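Local coordinates for protein putative tetR family transcription regulator (Shewanella loihica, PDB 3PPB) that probably binds DNA through an N-terminal helix-turn-helix domain and regulates transcription, as a putative member of the TetR family, at residues Leu102-Phe107 with Gln160-Thr165; Leu89-Leu94 with Ser182-Leu187; Thr9-Ile14 with Phe47-Ser52. All blocks are in the same frame, centred on the assembly; numbering follows the deposited sequence.

Contact 1 (Leu102-Phe107 with Gln160-Thr165); sequences LKQAFF and QYLAAT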
ATOM      1  N   LEU A 102       9.661  -6.710  11.235  1.00 35.31           N
ATOM      2  CA  LEU A 102       8.328  -7.089  11.697  1.00 34.61           C
ATOM      3  C   LEU A 102       7.356  -5.881  11.715  1.00 36.23           C
ATOM      4  O   LEU A 102       6.255  -5.965  11.139  1.00 33.92           O
ATOM      5  CB  LEU A 102       8.416  -7.746  13.087  1.00 35.96           C
ATOM      6  CG  LEU A 102       7.130  -8.321  13.659  1.00 40.85           C
ATOM      7  CD1 LEU A 102       6.536  -9.389  12.743  1.00 40.70           C
ATOM      8  CD2 LEU A 102       7.402  -8.936  15.007  1.00 43.35           C
ATOM      9  N   LYS A 103       7.779  -4.768  12.344  1.00 32.56           N
ATOM     10  CA  LYS A 103       6.985  -3.542  12.418  1.00 33.11           C
ATOM     11  C   LYS A 103       6.741  -2.951  11.029  1.00 34.41           C
ATOM     12  O   LYS A 103       5.653  -2.425  10.773  1.00 29.79           O
ATOM     13  CB  LYS A 103       7.668  -2.517  13.324  1.00 36.91           C
ATOM     14  CG  LYS A 103       7.541  -2.877  14.780  1.00 30.32           C
ATOM     15  CD  LYS A 103       8.504  -2.096  15.657  1.00 31.55           C
ATOM     16  CE  LYS A 103       8.397  -2.637  17.066  1.00 34.11           C
ATOM     17  NZ  LYS A 103       9.399  -2.010  17.958  1.00 33.78           N
ATOM     18  N   GLN A 104       7.727  -3.097  10.112  1.00 31.30           N
ATOM     19  CA  GLN A 104       7.585  -2.626   8.738  1.00 28.76           C
ATOM     20  C   GLN A 104       6.551  -3.495   7.977  1.00 33.90           C
ATOM     21  O   GLN A 104       5.690  -2.947   7.288  1.00 31.29           O
ATOM     22  CB  GLN A 104       8.938  -2.588   8.006  1.00 28.99           C
ATOM     23  CG  GLN A 104       8.841  -2.227   6.520  1.00 32.03           C
ATOM     24  CD  GLN A 104       8.121  -0.921   6.253  1.00 44.59           C
ATOM     25  OE1 GLN A 104       8.111   0.001   7.077  1.00 35.42           O
ATOM     26  NE2 GLN A 104       7.526  -0.804   5.074  1.00 35.77           N
ATOM     27  N   ALA A 105       6.610  -4.833   8.140  1.00 33.80           N
ATOM     28  CA  ALA A 105       5.624  -5.737   7.521  1.00 34.12           C
ATOM     29  C   ALA A 105       4.196  -5.382   8.020  1.00 38.13           C
ATOM     30  O   ALA A 105       3.257  -5.409   7.235  1.00 39.36           O
ATOM     31  CB  ALA A 105       5.961  -7.185   7.850  1.00 35.52           C
ATOM     32  N   PHE A 106       4.069  -4.987   9.315  1.00 33.72           N
ATOM     33  CA  PHE A 106       2.834  -4.534   9.965  1.00 32.87           C
ATOM     34  C   PHE A 106       2.320  -3.276   9.255  1.00 37.01           C
ATOM     35  O   PHE A 106       1.121  -3.191   9.000  1.00 38.62           O
ATOM     36  CB  PHE A 106       3.076  -4.272  11.476  1.00 34.55           C
ATOM     37  CG  PHE A 106       1.901  -3.661  12.204  1.00 35.58           C
ATOM     38  CD1 PHE A 106       0.882  -4.463  12.704  1.00 38.10           C
ATOM     39  CD2 PHE A 106       1.801  -2.279  12.369  1.00 37.04           C
ATOM     40  CE1 PHE A 106      -0.221  -3.901  13.351  1.00 38.95           C
ATOM     41  CE2 PHE A 106       0.696  -1.717  13.018  1.00 39.97           C
ATOM     42  CZ  PHE A 106      -0.297  -2.535  13.525  1.00 38.18           C
ATOM     43  N   PHE A 107       3.218  -2.321   8.889  1.00 33.39           N
ATOM     44  CA  PHE A 107       2.798  -1.114   8.142  1.00 31.83           C
ATOM     45  C   PHE A 107       2.317  -1.500   6.745  1.00 36.38           C
ATOM     46  O   PHE A 107       1.263  -1.061   6.299  1.00 35.33           O
ATOM     47  CB  PHE A 107       3.934  -0.085   8.020  1.00 32.25           C
ATOM     48  CG  PHE A 107       4.247   0.779   9.218  1.00 33.51           C
ATOM     49  CD1 PHE A 107       3.303   0.972  10.230  1.00 36.61           C
ATOM     50  CD2 PHE A 107       5.453   1.454   9.304  1.00 33.64           C
ATOM     51  CE1 PHE A 107       3.584   1.794  11.317  1.00 36.76           C
ATOM     52  CE2 PHE A 107       5.714   2.315  10.374  1.00 36.67           C
ATOM     53  CZ  PHE A 107       4.786   2.467  11.376  1.00 35.14           C
ATOM     54  N   GLN A 160       4.402   6.321  -1.599  1.00 22.77           N
ATOM     55  CA  GLN A 160       5.752   6.205  -2.147  1.00 21.73           C
ATOM     56  C   GLN A 160       6.671   5.553  -1.144  1.00 25.20           C
ATOM     57  O   GLN A 160       7.523   4.762  -1.539  1.00 23.65           O
ATOM     58  CB  GLN A 160       6.304   7.555  -2.602  1.00 22.27           C
ATOM     59  CG  GLN A 160       5.532   8.083  -3.813  1.00 19.39           C
ATOM     60  CD  GLN A 160       6.214   9.258  -4.410  1.00 27.48           C
ATOM     61  OE1 GLN A 160       6.152  10.374  -3.871  1.00 22.80           O
ATOM     62  NE2 GLN A 160       6.894   9.037  -5.525  1.00 23.44           N
ATOM     63  N   TYR A 161       6.483   5.842   0.155  1.00 24.89           N
ATOM     64  CA  TYR A 161       7.266   5.176   1.213  1.00 25.40           C
ATOM     65  C   TYR A 161       6.986   3.662   1.176  1.00 27.58           C
ATOM     66  O   TYR A 161       7.910   2.843   1.220  1.00 25.81           O
ATOM     67  CB  TYR A 161       6.923   5.767   2.598  1.00 26.16           C
ATOM     68  CG  TYR A 161       7.435   4.929   3.749  1.00 28.44           C
ATOM     69  CD1 TYR A 161       8.777   4.975   4.129  1.00 31.46           C
ATOM     70  CD2 TYR A 161       6.595   4.047   4.425  1.00 28.00           C
ATOM     71  CE1 TYR A 161       9.263   4.178   5.174  1.00 31.82           C
ATOM     72  CE2 TYR A 161       7.080   3.225   5.450  1.00 28.64           C
ATOM     73  CZ  TYR A 161       8.412   3.309   5.831  1.00 32.85           C
ATOM     74  OH  TYR A 161       8.914   2.523   6.842  1.00 35.37           O
ATOM     75  N   LEU A 162       5.707   3.287   1.097  1.00 26.26           N
ATOM     76  CA  LEU A 162       5.341   1.869   1.092  1.00 27.14           C
ATOM     77  C   LEU A 162       5.848   1.168  -0.151  1.00 32.27           C
ATOM     78  O   LEU A 162       6.242   0.010  -0.072  1.00 34.27           O
ATOM     79  CB  LEU A 162       3.826   1.680   1.254  1.00 27.21           C
ATOM     80  CG  LEU A 162       3.248   2.069   2.640  1.00 31.00           C
ATOM     81  CD1 LEU A 162       1.756   2.010   2.610  1.00 30.91           C
ATOM     82  CD2 LEU A 162       3.801   1.171   3.754  1.00 27.45           C
ATOM     83  N   ALA A 163       5.880   1.871  -1.290  1.00 29.70           N
ATOM     84  CA  ALA A 163       6.388   1.314  -2.546  1.00 27.84           C
ATOM     85  C   ALA A 163       7.903   1.093  -2.455  1.00 29.51           C
ATOM     86  O   ALA A 163       8.380   0.039  -2.850  1.00 28.43           O
ATOM     87  CB  ALA A 163       6.054   2.236  -3.698  1.00 28.41           C
ATOM     88  N   ALA A 164       8.652   2.074  -1.913  1.00 25.45           N
ATOM     89  CA  ALA A 164      10.119   1.989  -1.827  1.00 24.89           C
ATOM     90  C   ALA A 164      10.544   0.930  -0.818  1.00 30.25           C
ATOM     91  O   ALA A 164      11.507   0.210  -1.074  1.00 31.90           O
ATOM     92  CB  ALA A 164      10.732   3.355  -1.473  1.00 24.46           C
ATOM     93  N   THR A 165       9.803   0.785   0.288  1.00 24.97           N
ATOM     94  CA  THR A 165      10.137  -0.212   1.308  1.00 25.48           C
ATOM     95  C   THR A 165       9.735  -1.617   0.852  1.00 29.50           C
ATOM     96  O   THR A 165      10.417  -2.560   1.217  1.00 27.76           O
ATOM     97  CB  THR A 165       9.585   0.160   2.666  1.00 32.22           C
ATOM     98  OG1 THR A 165       8.169   0.299   2.608  1.00 33.03           O
ATOM     99  CG2 THR A 165      10.234   1.429   3.216  1.00 25.83           C
TER

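Contact 2 (Leu89-Leu94 with Ser182-Leu187); sequences LWFAAL and SASFAL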
ATOM      1  N   LEU A  89      14.982  12.739   6.248  1.00 31.53           N
ATOM      2  CA  LEU A  89      13.776  12.086   6.769  1.00 31.31           C
ATOM      3  C   LEU A  89      13.439  10.842   5.961  1.00 34.22           C
ATOM      4  O   LEU A  89      13.081   9.819   6.537  1.00 32.42           O
ATOM      5  CB  LEU A  89      12.575  13.033   6.774  1.00 31.39           C
ATOM      6  CG  LEU A  89      12.518  14.047   7.934  1.00 35.79           C
ATOM      7  CD1 LEU A  89      11.650  15.194   7.578  1.00 34.73           C
ATOM      8  CD2 LEU A  89      12.042  13.397   9.244  1.00 35.73           C
ATOM      9  N   TRP A  90      13.557  10.939   4.623  1.00 30.12           N
ATOM     10  CA  TRP A  90      13.278   9.833   3.711  1.00 28.67           C
ATOM     11  C   TRP A  90      14.239   8.662   3.975  1.00 32.16           C
ATOM     12  O   TRP A  90      13.783   7.533   4.139  1.00 31.76           O
ATOM     13  CB  TRP A  90      13.401  10.332   2.274  1.00 26.75           C
ATOM     14  CG  TRP A  90      13.266   9.262   1.241  1.00 27.24           C
ATOM     15  CD1 TRP A  90      14.268   8.679   0.527  1.00 29.51           C
ATOM     16  CD2 TRP A  90      12.053   8.612   0.837  1.00 27.33           C
ATOM     17  NE1 TRP A  90      13.746   7.767  -0.356  1.00 28.57           N
ATOM     18  CE2 TRP A  90      12.390   7.693  -0.175  1.00 30.45           C
ATOM     19  CE3 TRP A  90      10.706   8.720   1.233  1.00 28.38           C
ATOM     20  CZ2 TRP A  90      11.431   6.900  -0.813  1.00 29.72           C
ATOM     21  CZ3 TRP A  90       9.759   7.940   0.596  1.00 29.00           C
ATOM     22  CH2 TRP A  90      10.120   7.055  -0.420  1.00 29.65           C
ATOM     23  N   PHE A  91      15.556   8.934   4.054  1.00 26.53           N
ATOM     24  CA  PHE A  91      16.505   7.853   4.274  1.00 26.53           C
ATOM     25  C   PHE A  91      16.440   7.332   5.723  1.00 31.57           C
ATOM     26  O   PHE A  91      16.641   6.135   5.916  1.00 32.19           O
ATOM     27  CB  PHE A  91      17.925   8.209   3.821  1.00 27.23           C
ATOM     28  CG  PHE A  91      18.013   8.281   2.304  1.00 28.26           C
ATOM     29  CD1 PHE A  91      17.653   7.187   1.511  1.00 30.70           C
ATOM     30  CD2 PHE A  91      18.441   9.441   1.667  1.00 29.89           C
ATOM     31  CE1 PHE A  91      17.696   7.262   0.109  1.00 30.56           C
ATOM     32  CE2 PHE A  91      18.530   9.498   0.264  1.00 33.71           C
ATOM     33  CZ  PHE A  91      18.150   8.408  -0.506  1.00 31.34           C
ATOM     34  N   ALA A  92      16.047   8.168   6.706  1.00 28.50           N
ATOM     35  CA  ALA A  92      15.831   7.691   8.090  1.00 28.79           C
ATOM     36  C   ALA A  92      14.624   6.756   8.148  1.00 31.57           C
ATOM     37  O   ALA A  92      14.647   5.772   8.888  1.00 32.51           O
ATOM     38  CB  ALA A  92      15.610   8.858   9.044  1.00 29.54           C
ATOM     39  N   ALA A  93      13.568   7.069   7.369  1.00 27.53           N
ATOM     40  CA  ALA A  93      12.340   6.249   7.304  1.00 27.30           C
ATOM     41  C   ALA A  93      12.658   4.883   6.681  1.00 30.70           C
ATOM     42  O   ALA A  93      12.274   3.848   7.225  1.00 30.16           O
ATOM     43  CB  ALA A  93      11.252   6.979   6.501  1.00 26.63           C
ATOM     44  N   LEU A  94      13.401   4.886   5.564  1.00 27.06           N
ATOM     45  CA  LEU A  94      13.789   3.661   4.857  1.00 26.64           C
ATOM     46  C   LEU A  94      14.750   2.845   5.715  1.00 30.44           C
ATOM     47  O   LEU A  94      14.594   1.630   5.763  1.00 30.50           O
ATOM     48  CB  LEU A  94      14.377   3.992   3.466  1.00 26.22           C
ATOM     49  CG  LEU A  94      13.399   3.924   2.253  1.00 30.47           C
ATOM     50  CD1 LEU A  94      12.128   4.723   2.489  1.00 30.88           C
ATOM     51  CD2 LEU A  94      14.049   4.481   0.988  1.00 29.19           C
ATOM     52  N   SER A 182      19.400   6.731  -4.181  1.00 23.77           N
ATOM     53  CA  SER A 182      19.245   8.063  -4.752  1.00 24.80           C
ATOM     54  C   SER A 182      18.023   8.129  -5.651  1.00 29.90           C
ATOM     55  O   SER A 182      17.284   9.110  -5.571  1.00 31.27           O
ATOM     56  CB  SER A 182      20.486   8.468  -5.535  1.00 24.76           C
ATOM     57  OG  SER A 182      21.534   8.652  -4.607  1.00 35.09           O
ATOM     58  N   ALA A 183      17.783   7.075  -6.465  1.00 25.43           N
ATOM     59  CA  ALA A 183      16.624   7.028  -7.368  1.00 23.68           C
ATOM     60  C   ALA A 183      15.336   7.051  -6.565  1.00 26.72           C
ATOM     61  O   ALA A 183      14.405   7.756  -6.949  1.00 26.81           O
ATOM     62  CB  ALA A 183      16.694   5.785  -8.251  1.00 24.21           C
ATOM     63  N   SER A 184      15.296   6.353  -5.410  1.00 24.17           N
ATOM     64  CA  SER A 184      14.095   6.318  -4.560  1.00 23.19           C
ATOM     65  C   SER A 184      13.782   7.701  -4.020  1.00 24.76           C
ATOM     66  O   SER A 184      12.616   8.080  -4.056  1.00 23.77           O
ATOM     67  CB  SER A 184      14.206   5.286  -3.430  1.00 24.96           C
ATOM     68  OG  SER A 184      15.004   5.746  -2.351  1.00 29.26           O
ATOM     69  N   PHE A 185      14.775   8.456  -3.545  1.00 23.22           N
ATOM     70  CA  PHE A 185      14.505   9.846  -3.095  1.00 23.64           C
ATOM     71  C   PHE A 185      14.053  10.753  -4.274  1.00 28.18           C
ATOM     72  O   PHE A 185      13.173  11.606  -4.099  1.00 27.00           O
ATOM     73  CB  PHE A 185      15.726  10.499  -2.404  1.00 25.44           C
ATOM     74  CG  PHE A 185      15.419  11.913  -1.921  1.00 27.41           C
ATOM     75  CD1 PHE A 185      14.481  12.139  -0.916  1.00 28.68           C
ATOM     76  CD2 PHE A 185      16.037  13.018  -2.502  1.00 28.94           C
ATOM     77  CE1 PHE A 185      14.166  13.447  -0.506  1.00 29.66           C
ATOM     78  CE2 PHE A 185      15.729  14.321  -2.082  1.00 32.09           C
ATOM     79  CZ  PHE A 185      14.806  14.525  -1.071  1.00 29.97           C
ATOM     80  N   ALA A 186      14.664  10.574  -5.462  1.00 25.55           N
ATOM     81  CA  ALA A 186      14.321  11.363  -6.651  1.00 25.41           C
ATOM     82  C   ALA A 186      12.838  11.196  -7.002  1.00 28.95           C
ATOM     83  O   ALA A 186      12.155  12.202  -7.220  1.00 29.43           O
ATOM     84  CB  ALA A 186      15.207  10.972  -7.828  1.00 25.72           C
ATOM     85  N   LEU A 187      12.313   9.943  -6.958  1.00 24.08           N
ATOM     86  CA  LEU A 187      10.891   9.677  -7.244  1.00 22.06           C
ATOM     87  C   LEU A 187      10.036  10.367  -6.202  1.00 24.68           C
ATOM     88  O   LEU A 187       9.043  10.972  -6.556  1.00 22.66           O
ATOM     89  CB  LEU A 187      10.575   8.173  -7.289  1.00 21.40           C
ATOM     90  CG  LEU A 187      11.070   7.416  -8.541  1.00 25.68           C
ATOM     91  CD1 LEU A 187      11.329   5.974  -8.226  1.00 25.70           C
ATOM     92  CD2 LEU A 187      10.108   7.549  -9.737  1.00 22.23           C
TER

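Contact 3 (Thr9-Ile14 with Phe47-Ser52); sequences TKKQAI and FHHFPS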
ATOM      1  N   THR A   9       6.388  -6.521  31.081  1.00 70.70           N
ATOM      2  CA  THR A   9       5.083  -6.162  31.634  1.00 69.94           C
ATOM      3  C   THR A   9       4.019  -6.997  30.879  1.00 69.99           C
ATOM      4  O   THR A   9       4.270  -7.449  29.752  1.00 69.25           O
ATOM      5  CB  THR A   9       4.838  -4.617  31.631  1.00 78.73           C
ATOM      6  OG1 THR A   9       3.677  -4.303  32.394  1.00 83.42           O
ATOM      7  CG2 THR A   9       4.660  -4.032  30.272  1.00 73.38           C
ATOM      8  N   LYS A  10       2.863  -7.243  31.523  1.00 63.57           N
ATOM      9  CA  LYS A  10       1.774  -8.038  30.943  1.00 61.00           C
ATOM     10  C   LYS A  10       1.266  -7.390  29.672  1.00 59.92           C
ATOM     11  O   LYS A  10       1.163  -8.058  28.647  1.00 58.87           O
ATOM     12  CB  LYS A  10       0.625  -8.217  31.954  1.00 64.04           C
ATOM     13  CG  LYS A  10       0.913  -9.207  33.077  1.00 62.27           C
ATOM     14  CD  LYS A  10      -0.266  -9.250  34.015  1.00 63.76           C
ATOM     15  CE  LYS A  10      -0.134 -10.269  35.103  1.00 68.19           C
ATOM     16  NZ  LYS A  10      -1.232 -10.134  36.110  1.00 70.92           N
ATOM     17  N   LYS A  11       0.989  -6.082  29.730  1.00 55.02           N
ATOM     18  CA  LYS A  11       0.524  -5.291  28.599  1.00 53.10           C
ATOM     19  C   LYS A  11       1.521  -5.351  27.448  1.00 55.19           C
ATOM     20  O   LYS A  11       1.086  -5.508  26.308  1.00 54.65           O
ATOM     21  CB  LYS A  11       0.262  -3.835  29.013  1.00 55.41           C
ATOM     22  CG  LYS A  11      -0.834  -3.155  28.186  1.00 54.80           C
ATOM     23  CD  LYS A  11      -0.907  -1.662  28.478  1.00 51.73           C
ATOM     24  CE  LYS A  11      -1.876  -0.943  27.582  1.00 63.17           C
ATOM     25  NZ  LYS A  11      -1.821   0.529  27.785  1.00 71.15           N
ATOM     26  N   GLN A  12       2.843  -5.301  27.737  1.00 51.69           N
ATOM     27  CA  GLN A  12       3.893  -5.331  26.697  1.00 50.72           C
ATOM     28  C   GLN A  12       3.990  -6.694  26.028  1.00 54.51           C
ATOM     29  O   GLN A  12       4.195  -6.741  24.819  1.00 52.71           O
ATOM     30  CB  GLN A  12       5.271  -4.912  27.246  1.00 52.36           C
ATOM     31  CG  GLN A  12       6.335  -4.585  26.188  1.00 64.66           C
ATOM     32  CD  GLN A  12       5.929  -3.541  25.165  1.00 83.03           C
ATOM     33  OE1 GLN A  12       5.181  -2.588  25.445  1.00 79.94           O
ATOM     34  NE2 GLN A  12       6.448  -3.691  23.954  1.00 69.30           N
ATOM     35  N   ALA A  13       3.845  -7.792  26.804  1.00 52.74           N
ATOM     36  CA  ALA A  13       3.862  -9.161  26.274  1.00 52.33           C
ATOM     37  C   ALA A  13       2.702  -9.351  25.280  1.00 53.53           C
ATOM     38  O   ALA A  13       2.902  -9.953  24.225  1.00 52.38           O
ATOM     39  CB  ALA A  13       3.758 -10.171  27.415  1.00 54.66           C
ATOM     40  N   ILE A  14       1.506  -8.787  25.608  1.00 47.76           N
ATOM     41  CA  ILE A  14       0.315  -8.848  24.759  1.00 46.22           C
ATOM     42  C   ILE A  14       0.579  -8.079  23.459  1.00 49.54           C
ATOM     43  O   ILE A  14       0.413  -8.651  22.380  1.00 48.46           O
ATOM     44  CB  ILE A  14      -0.966  -8.333  25.474  1.00 48.89           C
ATOM     45  CG1 ILE A  14      -1.391  -9.288  26.617  1.00 50.01           C
ATOM     46  CG2 ILE A  14      -2.110  -8.129  24.449  1.00 47.33           C
ATOM     47  CD1 ILE A  14      -2.191  -8.629  27.768  1.00 58.55           C
ATOM     48  N   PHE A  47      -8.331  -8.883  28.110  1.00 65.70           N
ATOM     49  CA  PHE A  47      -9.517  -8.042  27.955  1.00 66.72           C
ATOM     50  C   PHE A  47      -9.538  -6.858  28.910  1.00 72.08           C
ATOM     51  O   PHE A  47     -10.172  -5.857  28.584  1.00 71.39           O
ATOM     52  CB  PHE A  47     -10.811  -8.859  28.047  1.00 69.84           C
ATOM     53  CG  PHE A  47     -10.990  -9.701  26.805  1.00 70.91           C
ATOM     54  CD1 PHE A  47     -11.228  -9.104  25.569  1.00 72.64           C
ATOM     55  CD2 PHE A  47     -10.856 -11.080  26.857  1.00 72.96           C
ATOM     56  CE1 PHE A  47     -11.352  -9.879  24.416  1.00 72.54           C
ATOM     57  CE2 PHE A  47     -10.988 -11.854  25.703  1.00 75.04           C
ATOM     58  CZ  PHE A  47     -11.234 -11.248  24.491  1.00 72.07           C
ATOM     59  N   HIS A  48      -8.813  -6.938  30.041  1.00 70.55           N
ATOM     60  CA  HIS A  48      -8.690  -5.831  30.988  1.00 71.90           C
ATOM     61  C   HIS A  48      -7.989  -4.650  30.311  1.00 72.91           C
ATOM     62  O   HIS A  48      -8.560  -3.561  30.259  1.00 72.94           O
ATOM     63  CB  HIS A  48      -7.928  -6.266  32.250  1.00 74.79           C
ATOM     64  CG  HIS A  48      -7.568  -5.124  33.159  1.00 79.94           C
ATOM     65  ND1 HIS A  48      -8.531  -4.463  33.921  1.00 83.62           N
ATOM     66  CD2 HIS A  48      -6.361  -4.561  33.400  1.00 81.80           C
ATOM     67  CE1 HIS A  48      -7.878  -3.525  34.591  1.00 83.62           C
ATOM     68  NE2 HIS A  48      -6.570  -3.549  34.316  1.00 82.89           N
ATOM     69  N   HIS A  49      -6.782  -4.878  29.757  1.00 66.72           N
ATOM     70  CA  HIS A  49      -6.014  -3.846  29.054  1.00 64.25           C
ATOM     71  C   HIS A  49      -6.637  -3.525  27.699  1.00 66.03           C
ATOM     72  O   HIS A  49      -6.618  -2.358  27.300  1.00 65.29           O
ATOM     73  CB  HIS A  49      -4.543  -4.264  28.872  1.00 64.02           C
ATOM     74  CG  HIS A  49      -3.803  -4.535  30.154  1.00 68.61           C
ATOM     75  ND1 HIS A  49      -3.281  -5.792  30.438  1.00 70.51           N
ATOM     76  CD2 HIS A  49      -3.501  -3.699  31.178  1.00 70.88           C
ATOM     77  CE1 HIS A  49      -2.682  -5.678  31.613  1.00 70.67           C
ATOM     78  NE2 HIS A  49      -2.790  -4.440  32.097  1.00 71.44           N
ATOM     79  N   PHE A  50      -7.202  -4.533  26.993  1.00 61.68           N
ATOM     80  CA  PHE A  50      -7.774  -4.298  25.661  1.00 60.71           C
ATOM     81  C   PHE A  50      -9.172  -4.929  25.560  1.00 67.15           C
ATOM     82  O   PHE A  50      -9.274  -6.134  25.317  1.00 67.59           O
ATOM     83  CB  PHE A  50      -6.822  -4.826  24.559  1.00 60.54           C
ATOM     84  CG  PHE A  50      -5.388  -4.355  24.705  1.00 60.95           C
ATOM     85  CD1 PHE A  50      -5.007  -3.081  24.283  1.00 62.52           C
ATOM     86  CD2 PHE A  50      -4.422  -5.180  25.273  1.00 62.39           C
ATOM     87  CE1 PHE A  50      -3.682  -2.648  24.411  1.00 62.45           C
ATOM     88  CE2 PHE A  50      -3.099  -4.740  25.411  1.00 64.54           C
ATOM     89  CZ  PHE A  50      -2.738  -3.481  24.974  1.00 61.77           C
ATOM     90  N   PRO A  51     -10.255  -4.122  25.743  1.00 64.94           N
ATOM     91  CA  PRO A  51     -11.624  -4.685  25.761  1.00 65.62           C
ATOM     92  C   PRO A  51     -12.050  -5.445  24.499  1.00 66.10           C
ATOM     93  O   PRO A  51     -12.936  -6.302  24.574  1.00 66.11           O
ATOM     94  CB  PRO A  51     -12.506  -3.453  25.980  1.00 68.45           C
ATOM     95  CG  PRO A  51     -11.629  -2.498  26.707  1.00 73.18           C
ATOM     96  CD  PRO A  51     -10.282  -2.679  26.057  1.00 66.98           C
ATOM     97  N   SER A  52     -11.412  -5.166  23.363  1.00 59.72           N
ATOM     98  CA  SER A  52     -11.698  -5.860  22.114  1.00 57.39           C
ATOM     99  C   SER A  52     -10.400  -6.054  21.335  1.00 57.69           C
ATOM    100  O   SER A  52      -9.388  -5.409  21.640  1.00 56.46           O
ATOM    101  CB  SER A  52     -12.738  -5.101  21.294  1.00 59.63           C
ATOM    102  OG  SER A  52     -12.214  -3.909  20.731  1.00 62.22           O
TER

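Contact 1 (Leu102-Phe107 with Gln160-Thr165)
Q104 carries this contact: its amide, buried together with the residues it meets, is a polar link between helix 101-110 and helix 150-170. The CG of Q104 lies anti to the backbone N (chi1 175°) and the chain then bends at chi2, which turns the amide end toward Y161 and T165. Y161 also has CG anti to its backbone N, so the phenol reaches out to meet the amide tip to tip. The hydroxyl OH of Y161 donates to OE1 of Q104 at 2.7 Å; the donor sits above the carbonyl plane, 40° out of it, and the amide and ring planes are 80° apart. On the other branch, NE2 of Q104 comes to 2.8 Å from OG1 of T165, but the angle is poor and the pair does not qualify as a hydrogen bond. That hydroxyl instead turns back on its own helix, OG1 of T165 donating to O of Y161 at 2.9 Å, a carbonyl that also accepts from the backbone N of T165.

The segment axes stand 11.2 Å apart at closest approach, a wide spacing bridged by long side chains within the all-helical TetR-like fold, where A97 of helix 82-99 touches Q104, Y161 and T165.

F107 completes the contact next to the polar group. The OH of Y161 lies at the edge of the F107 ring, 4.4 Å from its CD2, while CB of F107 meets CD2 of L162 at 4.4 Å. The F107 ring further packs edge-to-face with F68 and makes a cation-pi contact with K65.

Contact 2 (Leu89-Leu94 with Ser182-Leu187)
Within the helical body that follows the DNA-binding domain in this TetR-like fold, helix 82-99 meets helix 178-192 at an aromatic interface, the short segments inclined at 121° and 10.7 Å apart at their axes. W90, its CG anti to the backbone N, directs the indole at S184: NE1 donates to OG of S184 at 3.1 Å. An N-H...O angle of 165° and a position only 4° out of the indole plane make this a nearly straight bond. The S184 hydroxyl also bonds to the backbone O of R181, so OG has partners on both helices.

CB of F185 meets two rings of helix 82-99, lying 3.7 Å from CD1 of W90 and 3.7 Å from CZ of F91. The F185 ring crosses the indole obliquely, with CD1 of W90 at its edge. F91 reaches this point with CG anti to its carbonyl carbon, and one face of its ring receives W90 CD1. CD2 of L94 packs against the S184 hydroxyl, 3.7 Å from OG.

Behind the interface, W90 stacks on F188 and touches A164 of helix 150-170, A93 packs against helix 53-74, and L152 of the second subunit covers S184.

Contact 3 (Thr9-Ile14 with Phe47-Ser52)
Helix 10-24 starts just after T9, while helix 43-49 ends at H49 and F50 leaves helical backbone angles (phi/psi -132/98°); the nearest CA atoms of the two segments, those of K11 and H49, are 6.7 Å apart. No hydrogen bond crosses between the segments, and the contact consists of carbon chains laid against two rings. K11 has CG anti to the backbone N and runs extended beyond it, crossing F50 at about a right angle. Its CG lies over one face of the H49 imidazole, 4.1 Å from the ring centroid and 23° off the normal, a CH-pi contact; CD2 of H48 covers the opposite face. Farther out, CE of K11 comes to 3.7 Å from CZ of F50.

H49 and F50 fall at the end of the predicted helix-turn-helix, residues 31-50, so the contact fastens the close of that motif to the first helix of the three-helix DNA-binding bundle. There I14 and F50 meet tip to tip, CG2 of I14 standing 3.7 Å from CE2 of F50, and CD1 of I14 lies 4.0 Å from ND1 of H49. L56 of helix 53-74 touches both I14 and F50. An alanine in place of F50 would remove the ring that I14, K11 and L56 pack on and would probably loosen the attachment of helix 10-24. Next along the chain, OG of S52 caps helix 53-74 through the backbone N of Q55.

Contact 3 closes first along the chain, within the predicted DNA-binding region, before either of the others opens; contact 1 then lies wholly between the two segments of contact 2. Contacts 1 and 2 have centres 13 Å apart and use two consecutive helix pairs, 82-99 with 101-110 and 150-170 with 178-192. They touch directly, most clearly where Q160 NE2 probably bonds to L187 O at 3.1 Å, and both also reach the second subunit. Contact 3 does neither: its centre is about 26 Å from that of contact 1 and 36 Å from that of contact 2. This is consistent with a DNA-binding head at one end of a helical body, joined where helix 101-110 packs on helix 10-24.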